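Local coordinates for protein 3-chlorocatechol 1,2-dioxygenase (Rhodococcus opacus, PDB 2BOY) that probably catalyses ferric-iron-dependent intradiol ring cleavage of catechols, including chlorinated ones, during the breakdown of aromatic hydrocarbons, at residues R188-W194 with T206-F210; M124-A130 with L159-A165; E227-L232 with E244-K248. Numbering follows the deposited sequence.

How the interactions relate
The three contacts illustrate how a β-rich domain places contacts beside and beyond a metal site. Interaction 1 is the active-site hairpin, carrying two iron ligands and part of the benzhydroxamic acid pocket. Interaction 2 flanks it on one side, about 10 Å away between centres: Trp-125 O lies 2.9 Å from His-193 N, a probable hydrogen bond, and Ala-127 has its side chain about 6 Å from the iron. Interaction 3 flanks it through strand 204-210, also about 10 Å away between centres, where Tyr-209 O and Leu-230 N are 2.8 Å apart. Interactions 2 and 3 do not touch, their nearest atoms being about 5 Å apart.

Interaction 1: residues R188-W194 with T206-F210; sequences RPAHLHW and TQLYF. With FE (Fe (III) ion), chain I; BHO (benzhydroxamic acid), chain J.
In this active-site hairpin, the strand segments around 192-194 and 206-210 run antiparallel, axes 4.5 Å apart at closest approach and 163° between directions. Leu-192/Leu-208 and Trp-194/Thr-206 form hydrogen-bonded pairs: Leu-192 N to Leu-208 O is 2.9 Å, Leu-208 N to Leu-192 O 2.8 Å, Trp-194 N to Thr-206 O 2.9 Å and Thr-206 N to Trp-194 O 3.0 Å. His-193 faces Gln-207 in a non-hydrogen-bonded pair. One face carries Leu-192, Trp-194 and Leu-208, all chi1 m, with Thr-206 (t); Trp-194 NE1 lies 3.5 Å from Leu-208 CD1. The other, with His-191, His-193, Gln-207 and Tyr-209, bears the iron and ligand site. His-191 (chi1 p) and His-193 (chi1 m) place their NE2 atoms 2.0 and 2.2 Å from FE, which Tyr-133 also binds. His-191 ND1 donates to Pro-189 O at 2.8 Å, orienting the imidazole. Gln-207 (m, t) lays OE1 over one face of that ring, 3.3 Å from CD2 of His-191, while its NE2 donates a hydrogen bond to Ile-74 O. Arg-188 (chi1 m, chi2 -140°, chi3 p) donates from NH1 to Gln-207 OE1 at 2.8 Å and from NH2 to Tyr-209 OH at 3.0 Å, besides its salt bridge to Asp-219. Arg-188 NH1 makes a very short 2.4 Å hydrogen bond to BHO O1. With BHO N 1.7 Å from FE, iron and guanidinium grip the same ligand.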
# COMPACT_ATOMS: atom_id res chain seq x y z
N ARG A 188 3.87 -19.47 -8.97
CA ARG A 188 3.70 -20.41 -7.86
C ARG A 188 3.88 -21.85 -8.42
O ARG A 188 3.35 -22.15 -9.50
CB ARG A 188 2.27 -20.30 -7.30
CG ARG A 188 1.92 -18.91 -6.78
CD ARG A 188 1.09 -18.97 -5.47
NE ARG A 188 1.88 -19.70 -4.48
CZ ARG A 188 1.42 -20.61 -3.64
NH1 ARG A 188 0.12 -20.94 -3.63
NH2 ARG A 188 2.29 -21.24 -2.86
N PRO A 189 4.53 -22.74 -7.67
CA PRO A 189 4.61 -24.15 -8.06
C PRO A 189 3.20 -24.72 -7.96
O PRO A 189 2.34 -24.09 -7.29
CB PRO A 189 5.52 -24.77 -7.00
CG PRO A 189 5.25 -23.94 -5.77
CD PRO A 189 5.15 -22.49 -6.34
N ALA A 190 2.94 -25.87 -8.59
CA ALA A 190 1.59 -26.49 -8.59
C ALA A 190 1.21 -26.89 -7.19
O ALA A 190 2.07 -27.35 -6.47
CB ALA A 190 1.61 -27.73 -9.47
N HIS A 191 -0.07 -26.75 -6.82
CA HIS A 191 -0.49 -27.03 -5.43
C HIS A 191 -2.00 -27.33 -5.31
O HIS A 191 -2.80 -26.90 -6.15
CB HIS A 191 -0.13 -25.83 -4.51
CG HIS A 191 -0.72 -24.54 -4.99
ND1 HIS A 191 -0.11 -23.74 -5.92
CD2 HIS A 191 -1.91 -23.97 -4.72
CE1 HIS A 191 -0.89 -22.71 -6.20
NE2 HIS A 191 -1.99 -22.82 -5.46
N LEU A 192 -2.36 -28.03 -4.23
CA LEU A 192 -3.73 -28.29 -3.85
C LEU A 192 -3.92 -27.50 -2.56
O LEU A 192 -3.06 -27.61 -1.67
CB LEU A 192 -3.93 -29.77 -3.54
CG LEU A 192 -3.49 -30.72 -4.66
CD1 LEU A 192 -3.79 -32.15 -4.22
CD2 LEU A 192 -4.35 -30.34 -5.90
N HIS A 193 -5.01 -26.72 -2.49
CA HIS A 193 -5.38 -25.89 -1.28
C HIS A 193 -6.34 -26.69 -0.41
O HIS A 193 -7.23 -27.33 -0.96
CB HIS A 193 -6.16 -24.66 -1.70
CG HIS A 193 -5.32 -23.57 -2.32
ND1 HIS A 193 -4.65 -22.65 -1.56
CD2 HIS A 193 -5.10 -23.22 -3.62
CE1 HIS A 193 -4.01 -21.80 -2.35
NE2 HIS A 193 -4.26 -22.13 -3.61
N TRP A 194 -6.28 -26.56 0.93
CA TRP A 194 -7.19 -27.31 1.79
C TRP A 194 -7.56 -26.45 2.99
O TRP A 194 -6.70 -25.76 3.54
CB TRP A 194 -6.49 -28.54 2.37
CG TRP A 194 -5.93 -29.49 1.35
CD1 TRP A 194 -4.72 -29.39 0.72
CD2 TRP A 194 -6.55 -30.68 0.86
NE1 TRP A 194 -4.58 -30.44 -0.16
CE2 TRP A 194 -5.67 -31.26 -0.07
CE3 TRP A 194 -7.78 -31.32 1.11
CZ2 TRP A 194 -5.96 -32.45 -0.73
CZ3 TRP A 194 -8.07 -32.51 0.44
CH2 TRP A 194 -7.17 -33.05 -0.47
N THR A 206 -3.98 -25.23 4.63
CA THR A 206 -2.67 -25.62 4.17
C THR A 206 -2.68 -25.82 2.64
O THR A 206 -3.71 -25.65 1.99
CB THR A 206 -2.19 -26.89 4.96
OG1 THR A 206 -0.79 -27.12 4.74
CG2 THR A 206 -2.91 -28.20 4.55
N GLN A 207 -1.52 -26.17 2.10
CA GLN A 207 -1.36 -26.39 0.65
C GLN A 207 -0.44 -27.57 0.51
O GLN A 207 0.48 -27.72 1.31
CB GLN A 207 -0.63 -25.21 0.03
CG GLN A 207 -1.47 -23.95 -0.00
CD GLN A 207 -0.92 -22.89 -0.92
OE1 GLN A 207 -0.34 -23.20 -1.97
NE2 GLN A 207 -1.11 -21.64 -0.54
N LEU A 208 -0.61 -28.35 -0.55
CA LEU A 208 0.36 -29.44 -0.78
C LEU A 208 0.93 -29.26 -2.19
O LEU A 208 0.19 -28.95 -3.08
CB LEU A 208 -0.33 -30.81 -0.64
CG LEU A 208 -0.88 -31.05 0.78
CD1 LEU A 208 -1.76 -32.29 0.86
CD2 LEU A 208 0.26 -31.12 1.81
N TYR A 209 2.23 -29.44 -2.32
CA TYR A 209 2.99 -29.19 -3.55
C TYR A 209 3.54 -30.53 -4.05
O TYR A 209 3.41 -31.53 -3.37
CB TYR A 209 4.15 -28.28 -3.23
CG TYR A 209 3.73 -26.98 -2.58
CD1 TYR A 209 3.72 -26.84 -1.20
CD2 TYR A 209 3.34 -25.88 -3.37
CE1 TYR A 209 3.32 -25.65 -0.60
CE2 TYR A 209 2.93 -24.69 -2.78
CZ TYR A 209 2.93 -24.59 -1.40
OH TYR A 209 2.55 -23.40 -0.80
N PHE A 210 4.13 -30.55 -5.24
CA PHE A 210 4.60 -31.81 -5.86
C PHE A 210 6.12 -31.76 -5.94
O PHE A 210 6.66 -30.81 -6.51
CB PHE A 210 3.94 -31.95 -7.22
CG PHE A 210 2.45 -32.00 -7.14
CD1 PHE A 210 1.69 -30.86 -7.30
CD2 PHE A 210 1.81 -33.20 -6.82
CE1 PHE A 210 0.33 -30.91 -7.16
CE2 PHE A 210 0.44 -33.25 -6.69
CZ PHE A 210 -0.30 -32.10 -6.87
FE FE I . -3.41 -21.35 -5.45
C1 BHO J . -2.18 -17.81 -4.42
C2 BHO J . -1.42 -17.26 -3.28
C3 BHO J . -0.96 -15.94 -3.36
C4 BHO J . -1.22 -15.19 -4.52
C5 BHO J . -1.93 -15.73 -5.58
C6 BHO J . -2.40 -17.04 -5.55
C BHO J . -2.67 -19.22 -4.33
O1 BHO J . -2.04 -19.97 -3.65
N BHO J . -3.70 -19.73 -4.97
O2 BHO J . -4.83 -19.21 -5.02
O HOH W 1 4.52 -28.21 -6.86
O HOH W 2 -4.56 -22.85 1.27

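Interaction 2: residues M124-A130 with L159-A165; sequences MWQADAA and LRTIVPA
Here two segments from strands that are not partners in the sheet are joined mainly by one glutamine side chain; their end-to-end directions differ by 36°. Met-124 is extended, and its side chain (chi1 t, chi2 m) carries CE to 3.7 Å from Leu-159 CD2. Gln-126, with chi1 p and chi2 t, reaches across as a two-ended bridge: its OE1 accepts from Thr-161 OG1 at 2.7 Å, while its NE2 donates to Ile-162 O at 3.0 Å and to Ala-127 O at 3.1 Å in its own segment. Ala-127 O then rests 3.4 Å from Pro-164 CB. At Asp-128 the backbone takes over, with Asp-128 O accepting from Ala-165 N at 3.3 Å. The Asp-128 side chain (chi1 p) folds back, and its OD1 takes the Ala-130 N at 2.8 Å, an Asx turn. Ala-129 packs CB at 4.3 Å from Ile-162 CG2, and its O lies 3.2 Å from Ala-165 CB. In the wider fold, strand 121-125 lies between strands 146-150 and 187-197, with Trp-125 stacked on the iron ligand His-193; the contact therefore joins its end to the end of strand 156-162, which pairs with strand 102-110.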
# COMPACT_ATOMS: atom_id res chain seq x y z
N MET A 124 -11.44 -28.38 -0.71
CA MET A 124 -10.21 -28.39 -1.52
C MET A 124 -10.43 -27.59 -2.78
O MET A 124 -11.51 -27.65 -3.34
CB MET A 124 -9.80 -29.82 -1.84
CG MET A 124 -8.33 -30.01 -2.27
SD MET A 124 -7.95 -29.62 -4.04
CE MET A 124 -8.03 -31.24 -4.82
N TRP A 125 -9.45 -26.76 -3.16
CA TRP A 125 -9.53 -26.06 -4.44
C TRP A 125 -8.17 -26.06 -5.07
O TRP A 125 -7.15 -26.10 -4.38
CB TRP A 125 -10.13 -24.62 -4.32
CG TRP A 125 -9.33 -23.60 -3.53
CD1 TRP A 125 -8.69 -22.51 -4.04
CD2 TRP A 125 -9.19 -23.50 -2.09
NE1 TRP A 125 -8.13 -21.76 -3.03
CE2 TRP A 125 -8.38 -22.35 -1.82
CE3 TRP A 125 -9.62 -24.30 -1.01
CZ2 TRP A 125 -7.99 -21.97 -0.51
CZ3 TRP A 125 -9.23 -23.93 0.30
CH2 TRP A 125 -8.42 -22.77 0.54
N GLN A 126 -8.15 -25.99 -6.40
CA GLN A 126 -6.91 -26.07 -7.13
C GLN A 126 -7.19 -25.45 -8.49
O GLN A 126 -8.35 -25.32 -8.89
CB GLN A 126 -6.47 -27.54 -7.31
CG GLN A 126 -7.45 -28.36 -8.23
CD GLN A 126 -6.92 -29.72 -8.58
OE1 GLN A 126 -7.16 -30.69 -7.87
NE2 GLN A 126 -6.20 -29.81 -9.70
N ALA A 127 -6.11 -25.15 -9.19
CA ALA A 127 -6.16 -24.70 -10.56
C ALA A 127 -6.28 -25.89 -11.49
O ALA A 127 -5.99 -27.02 -11.11
CB ALA A 127 -4.89 -23.90 -10.89
N ASP A 128 -6.67 -25.63 -12.75
CA ASP A 128 -6.76 -26.70 -13.72
C ASP A 128 -5.40 -26.92 -14.37
O ASP A 128 -4.39 -26.34 -13.95
CB ASP A 128 -7.89 -26.40 -14.76
CG ASP A 128 -7.51 -25.29 -15.75
OD1 ASP A 128 -6.40 -24.71 -15.69
OD2 ASP A 128 -8.31 -24.92 -16.62
N ALA A 129 -5.35 -27.80 -15.39
CA ALA A 129 -4.09 -28.14 -16.04
C ALA A 129 -3.50 -26.99 -16.86
O ALA A 129 -2.33 -27.07 -17.30
CB ALA A 129 -4.23 -29.45 -16.94
N ALA A 130 -4.27 -25.93 -17.06
CA ALA A 130 -3.72 -24.70 -17.65
C ALA A 130 -3.36 -23.63 -16.60
O ALA A 130 -3.01 -22.51 -16.96
CB ALA A 130 -4.66 -24.13 -18.78
N LEU A 159 -9.44 -39.35 -3.27
CA LEU A 159 -9.96 -38.26 -4.11
C LEU A 159 -9.33 -38.36 -5.49
O LEU A 159 -8.10 -38.45 -5.61
CB LEU A 159 -9.66 -36.90 -3.45
CG LEU A 159 -10.04 -35.61 -4.23
CD1 LEU A 159 -11.54 -35.55 -4.43
CD2 LEU A 159 -9.55 -34.36 -3.50
N ARG A 160 -10.17 -38.34 -6.54
CA ARG A 160 -9.67 -38.29 -7.90
C ARG A 160 -9.69 -36.86 -8.47
O ARG A 160 -10.70 -36.16 -8.43
CB ARG A 160 -10.47 -39.22 -8.82
CG ARG A 160 -10.06 -39.13 -10.28
CD ARG A 160 -10.70 -40.19 -11.21
NE ARG A 160 -11.12 -39.55 -12.47
CZ ARG A 160 -12.38 -39.58 -12.95
NH1 ARG A 160 -13.34 -40.22 -12.29
NH2 ARG A 160 -12.68 -38.96 -14.10
N THR A 161 -8.57 -36.45 -9.04
CA THR A 161 -8.50 -35.15 -9.65
C THR A 161 -7.47 -35.21 -10.76
O THR A 161 -7.19 -36.30 -11.29
CB THR A 161 -8.25 -34.09 -8.55
OG1 THR A 161 -8.26 -32.81 -9.12
CG2 THR A 161 -6.87 -34.24 -7.87
N ILE A 162 -6.97 -34.05 -11.18
CA ILE A 162 -5.93 -33.95 -12.18
C ILE A 162 -4.80 -33.18 -11.52
O ILE A 162 -5.06 -32.43 -10.59
CB ILE A 162 -6.55 -33.29 -13.45
CG1 ILE A 162 -7.05 -34.42 -14.37
CG2 ILE A 162 -5.60 -32.37 -14.16
CD1 ILE A 162 -8.25 -34.04 -15.23
N VAL A 163 -3.55 -33.44 -11.91
CA VAL A 163 -2.42 -32.65 -11.39
C VAL A 163 -2.54 -31.21 -11.85
O VAL A 163 -2.57 -30.96 -13.06
CB VAL A 163 -1.04 -33.25 -11.80
CG1 VAL A 163 0.11 -32.47 -11.17
CG2 VAL A 163 -0.95 -34.72 -11.37
N PRO A 164 -2.61 -30.24 -10.91
CA PRO A 164 -2.73 -28.84 -11.30
C PRO A 164 -1.42 -28.38 -11.94
O PRO A 164 -0.37 -28.91 -11.61
CB PRO A 164 -2.95 -28.07 -9.95
CG PRO A 164 -2.26 -28.97 -8.90
CD PRO A 164 -2.49 -30.41 -9.44
N ALA A 165 -1.51 -27.43 -12.86
CA ALA A 165 -0.33 -26.73 -13.37
C ALA A 165 0.12 -25.66 -12.38
O ALA A 165 -0.69 -25.12 -11.64
CB ALA A 165 -0.66 -26.05 -14.72

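Interaction 3: residues E227-L232 with E244-K248; sequences ELLLSL and ETSYK
This is the open, water-bridged end of a β hairpin, strands 229-236 and 241-250, in the mixed sheet of the catalytic domain. The segments run antiparallel, 165° apart end to end, and are close at Leu-232 and Thr-245, whose CA atoms lie 5.1 Å apart. Leu-232 CA makes a 3.5 Å CA-H...O contact with Glu-244 O. Beyond, they diverge: the CA atoms of Leu-230 and Tyr-247 are 6.9 Å apart, and residues 227-228 end a 3-10 segment. The direct hydrogen bond runs from a side chain: Thr-245 OG1 (chi1 t) donates to Ser-231 O at 2.7 Å. Water replaces strand pairing in the gap. Water 4 accepts from Ser-231 N and donates to Ser-246 O, both at 3.0 Å; water 6 links Ser-231 O (3.1 Å) to Glu-244 O (3.0 Å). Leu-230 (m, t) fills the apolar part, its CD2 resting 3.7 Å from Tyr-247 CD1, and it packs on Leu-208. Tyr-247, with chi1 t, reaches the 3-10 residues, with Glu-227 O at its ring edge, 3.6 Å from Tyr-247 CE1, and packs edge-to-face with Phe-249. Water 3 lies 2.5 Å from Tyr-247 OH and donates to Glu-227 O at 3.0 Å.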
# COMPACT_ATOMS: atom_id res chain seq x y z
N GLU A 227 7.45 -29.81 4.79
CA GLU A 227 6.47 -30.83 5.21
C GLU A 227 5.34 -31.00 4.22
O GLU A 227 4.63 -32.00 4.29
CB GLU A 227 5.85 -30.50 6.58
CG GLU A 227 6.87 -30.33 7.71
CD GLU A 227 7.51 -28.93 7.78
OE1 GLU A 227 8.39 -28.72 8.67
OE2 GLU A 227 7.17 -28.04 6.94
N LEU A 228 5.23 -30.07 3.27
CA LEU A 228 4.06 -30.01 2.34
C LEU A 228 4.39 -30.49 0.90
O LEU A 228 3.57 -30.36 -0.01
CB LEU A 228 3.55 -28.56 2.29
CG LEU A 228 3.20 -27.95 3.68
CD1 LEU A 228 2.83 -26.49 3.54
CD2 LEU A 228 2.07 -28.79 4.35
N LEU A 229 5.56 -31.05 0.72
CA LEU A 229 5.94 -31.60 -0.56
C LEU A 229 5.53 -33.08 -0.71
O LEU A 229 5.90 -33.93 0.12
CB LEU A 229 7.43 -31.39 -0.81
CG LEU A 229 7.86 -29.90 -0.93
CD1 LEU A 229 9.35 -29.78 -0.61
CD2 LEU A 229 7.58 -29.43 -2.34
N LEU A 230 4.73 -33.37 -1.73
CA LEU A 230 4.22 -34.71 -1.95
C LEU A 230 5.11 -35.46 -2.93
O LEU A 230 5.69 -34.84 -3.82
CB LEU A 230 2.84 -34.66 -2.60
CG LEU A 230 1.71 -33.96 -1.83
CD1 LEU A 230 0.47 -33.86 -2.72
CD2 LEU A 230 1.38 -34.67 -0.52
N SER A 231 5.19 -36.77 -2.75
CA SER A 231 5.81 -37.66 -3.74
C SER A 231 4.72 -38.34 -4.54
O SER A 231 3.70 -38.76 -4.00
CB SER A 231 6.68 -38.71 -3.04
OG SER A 231 5.90 -39.52 -2.18
N LEU A 232 4.95 -38.45 -5.84
CA LEU A 232 4.02 -39.05 -6.78
C LEU A 232 4.56 -40.41 -7.24
O LEU A 232 5.77 -40.53 -7.58
CB LEU A 232 3.96 -38.16 -8.01
CG LEU A 232 2.75 -37.27 -8.28
CD1 LEU A 232 1.95 -36.94 -7.01
CD2 LEU A 232 3.15 -36.03 -9.10
N GLU A 244 -0.33 -41.38 -8.20
CA GLU A 244 -0.94 -41.56 -6.89
C GLU A 244 -0.06 -40.92 -5.82
O GLU A 244 1.18 -40.90 -5.93
CB GLU A 244 -1.14 -43.05 -6.65
CG GLU A 244 -1.55 -43.43 -5.26
CD GLU A 244 -1.58 -44.95 -5.14
OE1 GLU A 244 -0.82 -45.49 -4.29
OE2 GLU A 244 -2.32 -45.59 -5.91
N THR A 245 -0.71 -40.39 -4.79
CA THR A 245 0.02 -39.79 -3.68
C THR A 245 -0.79 -39.96 -2.38
O THR A 245 -1.95 -40.28 -2.44
CB THR A 245 0.34 -38.32 -4.01
OG1 THR A 245 1.30 -37.82 -3.06
CG2 THR A 245 -0.88 -37.39 -3.82
N SER A 246 -0.14 -39.78 -1.22
CA SER A 246 -0.76 -40.05 0.07
C SER A 246 -0.31 -38.91 0.95
O SER A 246 0.82 -38.43 0.81
CB SER A 246 -0.22 -41.35 0.70
OG SER A 246 -0.63 -42.46 -0.08
N TYR A 247 -1.19 -38.49 1.84
CA TYR A 247 -0.82 -37.50 2.84
C TYR A 247 -1.60 -37.72 4.11
O TYR A 247 -2.78 -38.07 4.07
CB TYR A 247 -1.08 -36.06 2.36
CG TYR A 247 -0.43 -35.01 3.25
CD1 TYR A 247 0.96 -34.74 3.16
CD2 TYR A 247 -1.18 -34.31 4.17
CE1 TYR A 247 1.57 -33.80 4.01
CE2 TYR A 247 -0.62 -33.38 5.00
CZ TYR A 247 0.77 -33.13 4.93
OH TYR A 247 1.32 -32.18 5.76
N LYS A 248 -0.95 -37.46 5.24
CA LYS A 248 -1.63 -37.55 6.51
C LYS A 248 -1.65 -36.20 7.19
O LYS A 248 -0.57 -35.63 7.49
CB LYS A 248 -0.91 -38.55 7.45
CG LYS A 248 -1.50 -38.59 8.87
CD LYS A 248 -0.73 -39.55 9.84
CE LYS A 248 0.54 -38.88 10.44
NZ LYS A 248 1.58 -39.86 10.98
O HOH W 3 3.36 -33.14 6.80
O HOH W 4 3.38 -37.74 -0.51
O HOH W 5 3.09 -40.47 -1.50
O HOH W 6 3.05 -41.80 -3.76